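Local atomic coordinates of aldose 1-epimerase (Escherichia coli, PDB entry 3NRE), a protein that probably interconverts the alpha and beta anomers of aldose sugars, as an aldose 1-epimerase would. Residues A[147-152]-A[252-257]; A[205-210]-A[231-236]; A[47-52]-A[82-87]. All blocks are in the same frame, centred on the assembly; numbering follows the deposited sequence. Where two conformers were deposited one is given.

Contact 1: A[147-152]-A[252-257]; sequences GWHPYF and CLEPMS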
loop_
_atom_site.group_PDB
_atom_site.type_symbol
_atom_site.label_atom_id
_atom_site.label_comp_id
_atom_site.label_asym_id
_atom_site.label_seq_id
_atom_site.Cartn_x
_atom_site.Cartn_y
_atom_site.Cartn_z
ATOM N N GLY A 147 -2.604 -2.406 -4.494
ATOM C CA GLY A 147 -1.557 -2.445 -3.512
ATOM C C GLY A 147 -2.055 -1.902 -2.226
ATOM O O GLY A 147 -3.230 -1.633 -2.093
ATOM N N TRP A 148 -1.133 -1.819 -1.288
ATOM C CA TRP A 148 -1.421 -1.262 0.014
ATOM C C TRP A 148 -0.261 -0.463 0.510
ATOM O O TRP A 148 0.888 -0.609 0.060
ATOM C CB TRP A 148 -1.710 -2.380 1.037
ATOM C CG TRP A 148 -2.980 -3.121 0.856
ATOM C CD1 TRP A 148 -4.219 -2.858 1.422
ATOM C CD2 TRP A 148 -3.150 -4.288 0.041
ATOM N NE1 TRP A 148 -5.147 -3.814 0.976
ATOM C CE2 TRP A 148 -4.513 -4.689 0.142
ATOM C CE3 TRP A 148 -2.291 -5.022 -0.797
ATOM C CZ2 TRP A 148 -5.013 -5.799 -0.540
ATOM C CZ3 TRP A 148 -2.786 -6.100 -1.492
ATOM C CH2 TRP A 148 -4.142 -6.494 -1.339
ATOM N N HIS A 149 -0.598 0.369 1.502
ATOM C CA HIS A 149 0.326 1.306 2.095
ATOM C C HIS A 149 0.316 1.184 3.608
ATOM O O HIS A 149 -0.247 2.038 4.307
ATOM C CB HIS A 149 -0.037 2.697 1.584
ATOM C CG HIS A 149 0.967 3.756 1.873
ATOM N ND1 HIS A 149 1.215 4.207 3.148
ATOM C CD2 HIS A 149 1.697 4.546 1.051
ATOM C CE1 HIS A 149 2.082 5.210 3.106
ATOM N NE2 HIS A 149 2.372 5.448 1.840
ATOM N N PRO A 150 0.898 0.096 4.138
ATOM C CA PRO A 150 0.916 -0.067 5.592
ATOM C C PRO A 150 2.002 0.744 6.267
ATOM O O PRO A 150 3.117 0.891 5.729
ATOM C CB PRO A 150 1.119 -1.579 5.769
ATOM C CG PRO A 150 1.816 -2.000 4.549
ATOM C CD PRO A 150 1.413 -1.106 3.455
ATOM N N TYR A 151 1.679 1.210 7.465
ATOM C CA TYR A 151 2.576 1.910 8.328
ATOM C C TYR A 151 2.969 0.999 9.484
ATOM O O TYR A 151 2.104 0.577 10.274
ATOM C CB TYR A 151 1.896 3.129 8.928
ATOM C CG TYR A 151 1.535 4.239 7.941
ATOM C CD1 TYR A 151 0.356 4.171 7.186
ATOM C CD2 TYR A 151 2.332 5.359 7.809
ATOM C CE1 TYR A 151 0.018 5.216 6.298
ATOM C CE2 TYR A 151 1.967 6.396 6.948
ATOM C CZ TYR A 151 0.851 6.291 6.198
ATOM O OH TYR A 151 0.487 7.324 5.342
ATOM N N PHE A 152 4.262 0.693 9.599
ATOM C CA PHE A 152 4.763 -0.168 10.673
ATOM C C PHE A 152 5.484 0.642 11.744
ATOM O O PHE A 152 6.125 1.633 11.447
ATOM C CB PHE A 152 5.782 -1.142 10.107
ATOM C CG PHE A 152 5.213 -2.109 9.121
ATOM C CD1 PHE A 152 4.596 -3.266 9.569
ATOM C CD2 PHE A 152 5.245 -1.846 7.781
ATOM C CE1 PHE A 152 4.024 -4.162 8.679
ATOM C CE2 PHE A 152 4.704 -2.766 6.869
ATOM C CZ PHE A 152 4.112 -3.934 7.320
ATOM N N CYS A 252 7.066 2.874 6.238
ATOM C CA CYS A 252 6.149 2.130 5.369
ATOM C C CYS A 252 6.911 1.210 4.463
ATOM O O CYS A 252 7.988 1.538 3.969
ATOM C CB CYS A 252 5.329 3.051 4.505
ATOM S SG CYS A 252 4.460 4.288 5.446
ATOM N N LEU A 253 6.346 0.027 4.248
ATOM C CA LEU A 253 6.841 -0.904 3.209
ATOM C C LEU A 253 5.591 -1.202 2.430
ATOM O O LEU A 253 4.682 -1.861 2.944
ATOM C CB LEU A 253 7.473 -2.178 3.783
ATOM C CG LEU A 253 8.150 -3.079 2.751
ATOM C CD1 LEU A 253 9.174 -4.010 3.439
ATOM C CD2 LEU A 253 7.134 -3.890 1.892
ATOM N N GLU A 254 5.530 -0.707 1.193
ATOM C CA GLU A 254 4.267 -0.634 0.401
ATOM C C GLU A 254 4.289 -1.603 -0.775
ATOM O O GLU A 254 4.952 -1.324 -1.774
ATOM C CB GLU A 254 4.064 0.759 -0.173
ATOM C CG GLU A 254 4.258 1.894 0.842
ATOM C CD GLU A 254 4.516 3.270 0.167
ATOM O OE1 GLU A 254 3.980 3.582 -0.955
ATOM O OE2 GLU A 254 5.279 3.989 0.845
ATOM N N PRO A 255 3.564 -2.718 -0.695
ATOM C CA PRO A 255 3.529 -3.626 -1.846
ATOM C C PRO A 255 2.650 -3.112 -2.983
ATOM O O PRO A 255 1.554 -2.541 -2.778
ATOM C CB PRO A 255 2.961 -4.903 -1.276
ATOM C CG PRO A 255 2.023 -4.369 -0.181
ATOM C CD PRO A 255 2.758 -3.238 0.414
HETATM N N MSE A 256 3.158 -3.279 -4.208
HETATM C CA MSE A 256 2.444 -2.826 -5.366
HETATM C C MSE A 256 2.504 -3.871 -6.424
HETATM O O MSE A 256 3.552 -4.508 -6.616
HETATM C CB MSE A 256 3.084 -1.532 -5.952
HETATM C CG MSE A 256 3.084 -0.365 -5.016
HETATM SE SE MSE A 256 4.377 0.918 -5.759
HETATM C CE MSE A 256 3.816 1.124 -7.493
ATOM N N SER A 257 1.401 -3.998 -7.155
ATOM C CA SER A 257 1.312 -4.981 -8.225
ATOM C C SER A 257 2.023 -4.553 -9.511
ATOM O O SER A 257 2.069 -5.332 -10.485
ATOM C CB SER A 257 -0.164 -5.249 -8.543
ATOM O OG SER A 257 -0.751 -4.163 -9.223
#

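Contact 2: A[205-210]-A[231-236]; sequences AGWNGQ and PCYFIF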
loop_
_atom_site.group_PDB
_atom_site.type_symbol
_atom_site.label_atom_id
_atom_site.label_comp_id
_atom_site.label_asym_id
_atom_site.label_seq_id
_atom_site.Cartn_x
_atom_site.Cartn_y
_atom_site.Cartn_z
ATOM N N ALA A 205 12.633 -2.663 -7.385
ATOM C CA ALA A 205 12.195 -3.651 -8.385
ATOM C C ALA A 205 12.853 -4.981 -8.104
ATOM O O ALA A 205 13.796 -5.089 -7.298
ATOM C CB ALA A 205 12.589 -3.199 -9.806
ATOM N N GLY A 206 12.364 -6.010 -8.780
ATOM C CA GLY A 206 12.940 -7.338 -8.627
ATOM C C GLY A 206 12.505 -8.098 -7.391
ATOM O O GLY A 206 13.126 -9.072 -7.009
ATOM N N TRP A 207 11.382 -7.702 -6.819
ATOM C CA TRP A 207 10.897 -8.293 -5.601
ATOM C C TRP A 207 10.143 -9.559 -5.917
ATOM O O TRP A 207 9.609 -9.709 -7.026
ATOM C CB TRP A 207 9.959 -7.307 -4.917
ATOM C CG TRP A 207 9.530 -7.676 -3.555
ATOM C CD1 TRP A 207 10.284 -8.246 -2.588
ATOM C CD2 TRP A 207 8.273 -7.339 -2.950
ATOM N NE1 TRP A 207 9.545 -8.349 -1.429
ATOM C CE2 TRP A 207 8.303 -7.817 -1.637
ATOM C CE3 TRP A 207 7.100 -6.733 -3.424
ATOM C CZ2 TRP A 207 7.224 -7.675 -0.769
ATOM C CZ3 TRP A 207 6.045 -6.591 -2.589
ATOM C CH2 TRP A 207 6.095 -7.092 -1.274
ATOM N N ASN A 208 10.112 -10.461 -4.930
ATOM C CA ASN A 208 9.383 -11.730 -5.011
ATOM C C ASN A 208 8.066 -11.731 -4.213
ATOM O O ASN A 208 7.489 -12.777 -3.973
ATOM C CB ASN A 208 10.270 -12.897 -4.556
ATOM C CG ASN A 208 10.687 -12.807 -3.077
ATOM O OD1 ASN A 208 10.463 -11.798 -2.382
ATOM N ND2 ASN A 208 11.298 -13.881 -2.594
ATOM N N GLY A 209 7.589 -10.549 -3.829
ATOM C CA GLY A 209 6.378 -10.403 -3.100
ATOM C C GLY A 209 6.407 -10.830 -1.650
ATOM O O GLY A 209 5.353 -10.966 -1.087
ATOM N N GLN A 210 7.591 -11.126 -1.083
ATOM C CA GLN A 210 7.700 -11.583 0.284
ATOM C C GLN A 210 8.645 -10.677 1.070
ATOM O O GLN A 210 9.742 -10.305 0.586
ATOM C CB GLN A 210 8.201 -13.040 0.337
ATOM C CG GLN A 210 7.342 -13.997 -0.486
ATOM C CD GLN A 210 7.740 -15.460 -0.299
ATOM O OE1 GLN A 210 8.133 -15.879 0.785
ATOM N NE2 GLN A 210 7.643 -16.235 -1.362
ATOM N N PRO A 231 5.758 -7.407 -7.723
ATOM C CA PRO A 231 7.102 -7.205 -8.288
ATOM C C PRO A 231 7.861 -5.988 -7.751
ATOM O O PRO A 231 9.074 -5.886 -7.980
ATOM C CB PRO A 231 6.799 -6.977 -9.757
ATOM C CG PRO A 231 5.504 -6.269 -9.743
ATOM C CD PRO A 231 4.713 -7.016 -8.680
ATOM N N CYS A 232 7.155 -5.056 -7.086
ATOM C CA CYS A 232 7.764 -3.814 -6.610
ATOM C C CYS A 232 7.266 -3.477 -5.220
ATOM O O CYS A 232 6.161 -3.826 -4.874
ATOM C CB CYS A 232 7.430 -2.674 -7.558
ATOM S SG CYS A 232 8.044 -2.910 -9.229
ATOM N N TYR A 233 8.114 -2.799 -4.450
ATOM C CA TYR A 233 7.733 -2.251 -3.135
ATOM C C TYR A 233 8.332 -0.849 -3.024
ATOM O O TYR A 233 9.391 -0.569 -3.588
ATOM C CB TYR A 233 8.187 -3.166 -1.981
ATOM C CG TYR A 233 9.686 -3.367 -1.750
ATOM C CD1 TYR A 233 10.414 -2.519 -0.916
ATOM C CD2 TYR A 233 10.381 -4.465 -2.281
ATOM C CE1 TYR A 233 11.790 -2.729 -0.689
ATOM C CE2 TYR A 233 11.730 -4.674 -2.024
ATOM C CZ TYR A 233 12.428 -3.806 -1.248
ATOM O OH TYR A 233 13.760 -4.004 -0.984
ATOM N N PHE A 234 7.639 0.037 -2.292
ATOM C CA PHE A 234 8.202 1.323 -1.887
ATOM C C PHE A 234 8.545 1.294 -0.398
ATOM O O PHE A 234 7.900 0.637 0.397
ATOM C CB PHE A 234 7.211 2.504 -2.172
ATOM C CG PHE A 234 7.470 3.257 -3.477
ATOM C CD1 PHE A 234 7.117 2.682 -4.702
ATOM C CD2 PHE A 234 8.047 4.511 -3.491
ATOM C CE1 PHE A 234 7.357 3.347 -5.897
ATOM C CE2 PHE A 234 8.264 5.158 -4.684
ATOM C CZ PHE A 234 7.917 4.600 -5.871
ATOM N N ILE A 235 9.586 2.001 -0.027
ATOM C CA ILE A 235 9.931 2.221 1.360
ATOM C C ILE A 235 9.759 3.716 1.591
ATOM O O ILE A 235 10.260 4.549 0.797
ATOM C CB ILE A 235 11.388 1.880 1.682
ATOM C CG1 ILE A 235 11.677 0.401 1.467
ATOM C CG2 ILE A 235 11.763 2.294 3.120
ATOM C CD1 ILE A 235 10.834 -0.578 2.343
ATOM N N PHE A 236 9.093 4.045 2.692
ATOM C CA PHE A 236 8.983 5.394 3.189
ATOM C C PHE A 236 9.513 5.500 4.617
ATOM O O PHE A 236 9.092 4.743 5.494
ATOM C CB PHE A 236 7.501 5.863 3.124
ATOM C CG PHE A 236 7.345 7.268 3.558
ATOM C CD1 PHE A 236 8.013 8.258 2.884
ATOM C CD2 PHE A 236 6.593 7.604 4.643
ATOM C CE1 PHE A 236 7.922 9.559 3.282
ATOM C CE2 PHE A 236 6.496 8.933 5.072
ATOM C CZ PHE A 236 7.146 9.909 4.381
HETATM O O HOH W 1 10.615 -6.275 -10.597
#

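Contact 3: A[47-52]-A[82-87]; sequences SCFPLV and YLHGDG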
loop_
_atom_site.group_PDB
_atom_site.type_symbol
_atom_site.label_atom_id
_atom_site.label_comp_id
_atom_site.label_asym_id
_atom_site.label_seq_id
_atom_site.Cartn_x
_atom_site.Cartn_y
_atom_site.Cartn_z
ATOM N N SER A 47 -3.485 3.169 9.893
ATOM C CA SER A 47 -2.479 2.076 9.943
ATOM C C SER A 47 -2.093 1.528 8.570
ATOM O O SER A 47 -1.005 0.981 8.416
ATOM C CB SER A 47 -3.028 0.902 10.761
ATOM O OG SER A 47 -3.466 1.352 12.007
ATOM N N CYS A 48 -3.023 1.607 7.611
ATOM C CA CYS A 48 -2.842 1.069 6.250
ATOM C C CYS A 48 -3.950 1.596 5.378
ATOM O O CYS A 48 -5.104 1.637 5.807
ATOM C CB CYS A 48 -2.920 -0.474 6.239
ATOM S SG CYS A 48 -2.591 -1.235 4.686
ATOM N N PHE A 49 -3.642 1.900 4.104
ATOM C CA PHE A 49 -4.701 2.237 3.164
ATOM C C PHE A 49 -4.508 1.514 1.852
ATOM O O PHE A 49 -3.371 1.156 1.513
ATOM C CB PHE A 49 -4.855 3.772 2.978
ATOM C CG PHE A 49 -3.633 4.515 2.500
ATOM C CD1 PHE A 49 -3.329 4.593 1.156
ATOM C CD2 PHE A 49 -2.856 5.301 3.396
ATOM C CE1 PHE A 49 -2.321 5.352 0.678
ATOM C CE2 PHE A 49 -1.780 6.021 2.919
ATOM C CZ PHE A 49 -1.511 6.055 1.551
ATOM N N PRO A 50 -5.599 1.290 1.116
ATOM C CA PRO A 50 -5.554 0.540 -0.131
ATOM C C PRO A 50 -5.199 1.455 -1.265
ATOM O O PRO A 50 -5.433 2.685 -1.201
ATOM C CB PRO A 50 -6.988 0.047 -0.297
ATOM C CG PRO A 50 -7.817 1.135 0.351
ATOM C CD PRO A 50 -6.986 1.571 1.543
ATOM N N LEU A 51 -4.571 0.866 -2.281
ATOM C CA LEU A 51 -4.201 1.595 -3.488
ATOM C C LEU A 51 -5.004 1.013 -4.663
ATOM O O LEU A 51 -4.790 -0.146 -5.048
ATOM C CB LEU A 51 -2.668 1.418 -3.722
ATOM C CG LEU A 51 -1.774 1.723 -2.488
ATOM C CD1 LEU A 51 -0.299 1.400 -2.772
ATOM C CD2 LEU A 51 -1.935 3.155 -1.999
ATOM N N VAL A 52 -5.952 1.792 -5.179
ATOM C CA VAL A 52 -6.808 1.371 -6.305
ATOM C C VAL A 52 -7.354 2.635 -6.962
ATOM O O VAL A 52 -7.815 3.551 -6.274
ATOM C CB VAL A 52 -7.952 0.454 -5.779
ATOM C CG1 VAL A 52 -8.865 1.197 -4.714
ATOM C CG2 VAL A 52 -8.797 -0.011 -6.919
ATOM N N TYR A 82 -1.733 13.530 -8.944
ATOM C CA TYR A 82 -2.720 12.525 -8.568
ATOM C C TYR A 82 -1.962 11.361 -7.958
ATOM O O TYR A 82 -0.958 10.893 -8.527
ATOM C CB TYR A 82 -3.495 12.104 -9.795
ATOM C CG TYR A 82 -4.521 11.016 -9.559
ATOM C CD1 TYR A 82 -4.170 9.687 -9.641
ATOM C CD2 TYR A 82 -5.841 11.323 -9.332
ATOM C CE1 TYR A 82 -5.126 8.680 -9.450
ATOM C CE2 TYR A 82 -6.796 10.305 -9.151
ATOM C CZ TYR A 82 -6.420 9.014 -9.237
ATOM O OH TYR A 82 -7.372 7.989 -9.121
ATOM N N LEU A 83 -2.411 10.921 -6.779
ATOM C CA LEU A 83 -1.668 9.973 -5.955
ATOM C C LEU A 83 -2.545 8.808 -5.469
ATOM O O LEU A 83 -3.587 9.047 -4.903
ATOM C CB LEU A 83 -1.104 10.788 -4.773
ATOM C CG LEU A 83 -0.376 10.085 -3.716
ATOM C CD1 LEU A 83 0.923 9.369 -4.262
ATOM C CD2 LEU A 83 0.028 11.000 -2.514
ATOM N N HIS A 84 -2.086 7.560 -5.690
ATOM C CA HIS A 84 -2.625 6.346 -5.016
ATOM C C HIS A 84 -4.077 6.056 -5.324
ATOM O O HIS A 84 -4.709 5.305 -4.572
ATOM C CB HIS A 84 -2.479 6.487 -3.498
ATOM C CG HIS A 84 -1.068 6.463 -3.023
ATOM N ND1 HIS A 84 -0.089 5.709 -3.632
ATOM C CD2 HIS A 84 -0.483 7.057 -1.960
ATOM C CE1 HIS A 84 1.040 5.862 -2.977
ATOM N NE2 HIS A 84 0.836 6.678 -1.954
ATOM N N GLY A 85 -4.593 6.577 -6.438
ATOM C CA GLY A 85 -5.967 6.259 -6.797
ATOM C C GLY A 85 -7.003 7.014 -5.977
ATOM O O GLY A 85 -6.718 8.056 -5.402
ATOM N N ASP A 86 -8.232 6.466 -5.930
ATOM C CA ASP A 86 -9.339 7.125 -5.226
ATOM C C ASP A 86 -9.824 6.387 -3.990
ATOM O O ASP A 86 -10.531 6.962 -3.193
ATOM C CB ASP A 86 -10.535 7.322 -6.152
ATOM C CG ASP A 86 -10.109 7.610 -7.582
ATOM O OD1 ASP A 86 -9.597 8.754 -7.860
ATOM O OD2 ASP A 86 -10.270 6.655 -8.407
ATOM N N GLY A 87 -9.533 5.110 -3.892
ATOM C CA GLY A 87 -10.074 4.319 -2.802
ATOM C C GLY A 87 -9.784 4.877 -1.423
ATOM O O GLY A 87 -10.682 5.001 -0.565
HETATM O O HOH W 2 -6.630 4.038 -3.180
#

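Contact 1: A[147-152]-A[252-257]
Gly147 lies 4.4 Å from Met256, CA to CA, on antiparallel strands, and a side chain here would run into Pro255 O. Trp148 N donates to Pro255 O at 3.2 Å, and the sheet ladder then falters: Pro255 has no N-H to return to Trp148 O, against which its CD packs. The indole turns an edge to Pro255 CG and sends NE1 to Gln119. His149 and Glu254 run side by side, pointing the same way. With CG anti to the backbone N (chi1 -168°), the imidazole receives Glu254 CG over one face, 4.0 Å from the centre of the His149 ring. His149 CD2 comes within 3.2 Å of Glu254 OE1, Cys252 SG approaches His149 CE1 obliquely, and His149 NE2 bonds a bound glycol. An alanine in place of His149 would probably open a gap beside Glu254 CG and Cys252 SG and take from Phe49 its stacking partner. Pro150 meets Pro255 tip to tip, CD to CD at 3.9 Å; Pro150 O, buried without a conventional hydrogen bond, has a CA-H...O contact from Cys252 CA at 3.3 Å. Tyr151 takes Cys252 SG over its face, 3.8 Å from the centre, a sulfur-aromatic contact. Phe152 brings its edge toward Leu253 O. In this antiparallel sheet of a galactose mutarotase-like fold, strand 142-153 also borders strand 48-51, strand 250-256 borders strand 232-237, and strand 220-227 of the second large sheet packs against Phe152, Leu253 and Pro255.

Contact 2: A[205-210]-A[231-236]
Trp207 and Tyr233 cross at about a right angle, the edge of the phenol ring directed at the face of the indole. Tyr233 CD2 makes the closest approach, 3.6 Å from Trp207 CG, and the planes of the phenol and the five-membered ring stand 70° apart. Tyr233 CB adds a CH-pi contact over the six-membered ring, 4.2 Å from its centre. The phenol can be presented this way because CG lies between the backbone N and the carbonyl carbon (chi1 65°), the crowded position for an aromatic residue.

On the opposite face of the indole lies the loop's own backbone, Gly209 CA 3.4 Å above the plane over the six-membered ring of Trp207, and Gln210 N nearer the rim. Trp207 NE1 donates to Gln210 O at 2.8 Å from a tilted direction, which helps fix the rotation of the indole. An Asx turn, in which Asn208 OD1 accepts from Gln210 N at 3.2 Å, shapes the same bend. The loop leaves strand 200-205 of one large antiparallel sheet and enters strand 210-215 of the other, and Trp207 sits in this connection between the two large sheets of the mutarotase-like sandwich.

Pro231, just before strand 232-237, contributes mainly its carbonyl. Trp207 N donates to Pro231 O at 3.2 Å, standing above the carbonyl plane, and a water donates to the same oxygen at 3.1 Å. Further along, Trp207 CE3 lies 3.4 Å from Cys232 O. Beyond the contact, the Tyr233 ring stacks on Phe204, and its OH reaches Ala162 O in a weak hydrogen bond.

Contact 3: A[47-52]-A[82-87]
Val52 and His84 lie where a strand of the mutarotase-like beta-sandwich meets a long loop that runs nearly perpendicular to it, the end-to-end directions being 93° apart. Ser47 and Cys48 both face Ile23, a classic beta bulge, and the strand leaves the sheet close to Val52.

Backbone hydrogen bonding gathers on one acceptor. Val52 O takes Asp86 N at 3.0 Å and, more weakly, Gly87 N at 3.3 Å, while Gly85 CA adds a CA-H...O contact. Three successive loop residues thus turn toward a single carbonyl. Two of them, Gly85 and Gly87, have no side chain, and a CB on either would collide with Val52, its O in the first case and its CG1 in the second. A water bridges the backbones as well: it lies 2.7 Å from both Pro50 O and His84 O and accepts from Val52 N at 3.1 Å.

Apolar and aromatic contacts centre on the His84 ring. Leu51 CD2 lies over one face in a CH-pi contact, 3.8 Å from the ring centre, and Leu83 CD1 sits over the centre of the opposite face, so the imidazole is held flat between two leucine methyls. Phe49 approaches obliquely, the planes 58° apart, with His84 CD2 in the plane of the phenyl at its edge.

The polar atoms of His84 have partners beyond the two segments. His84 ND1 is bonded to Asn56 N, and NE2 to a diethylene glycol molecule probably left from crystallisation, which suggests that the ring lines a pocket. Within the loop, Tyr82 OH donates at 2.7 Å to Asp86 OD1 from above the carboxylate plane, while OD2 of the same carboxylate pairs with Tyr115 OH.

How the contacts relate
Each contact has at least one strand in the same antiparallel sheet. Contact 1 is the middle term: Gly147 O lies 2.8 Å from Leu51 N, joining it to contact 3, and Glu254 N lies 2.8 Å from Phe234 O, joining it to contact 2. Contacts 2 and 3 do not touch; their centres are about 17 Å apart and their nearest atoms about 7 Å. Contacts 1 and 3 converge on a pocket, for His149 and His84 each bond the same oxygen of a bound glycol through NE2, and Phe49 stacks on His149. The pocket is consistent with a sugar site in this family. Besides its backbone link to contact 2, contact 1 packs Pro255 on Trp207.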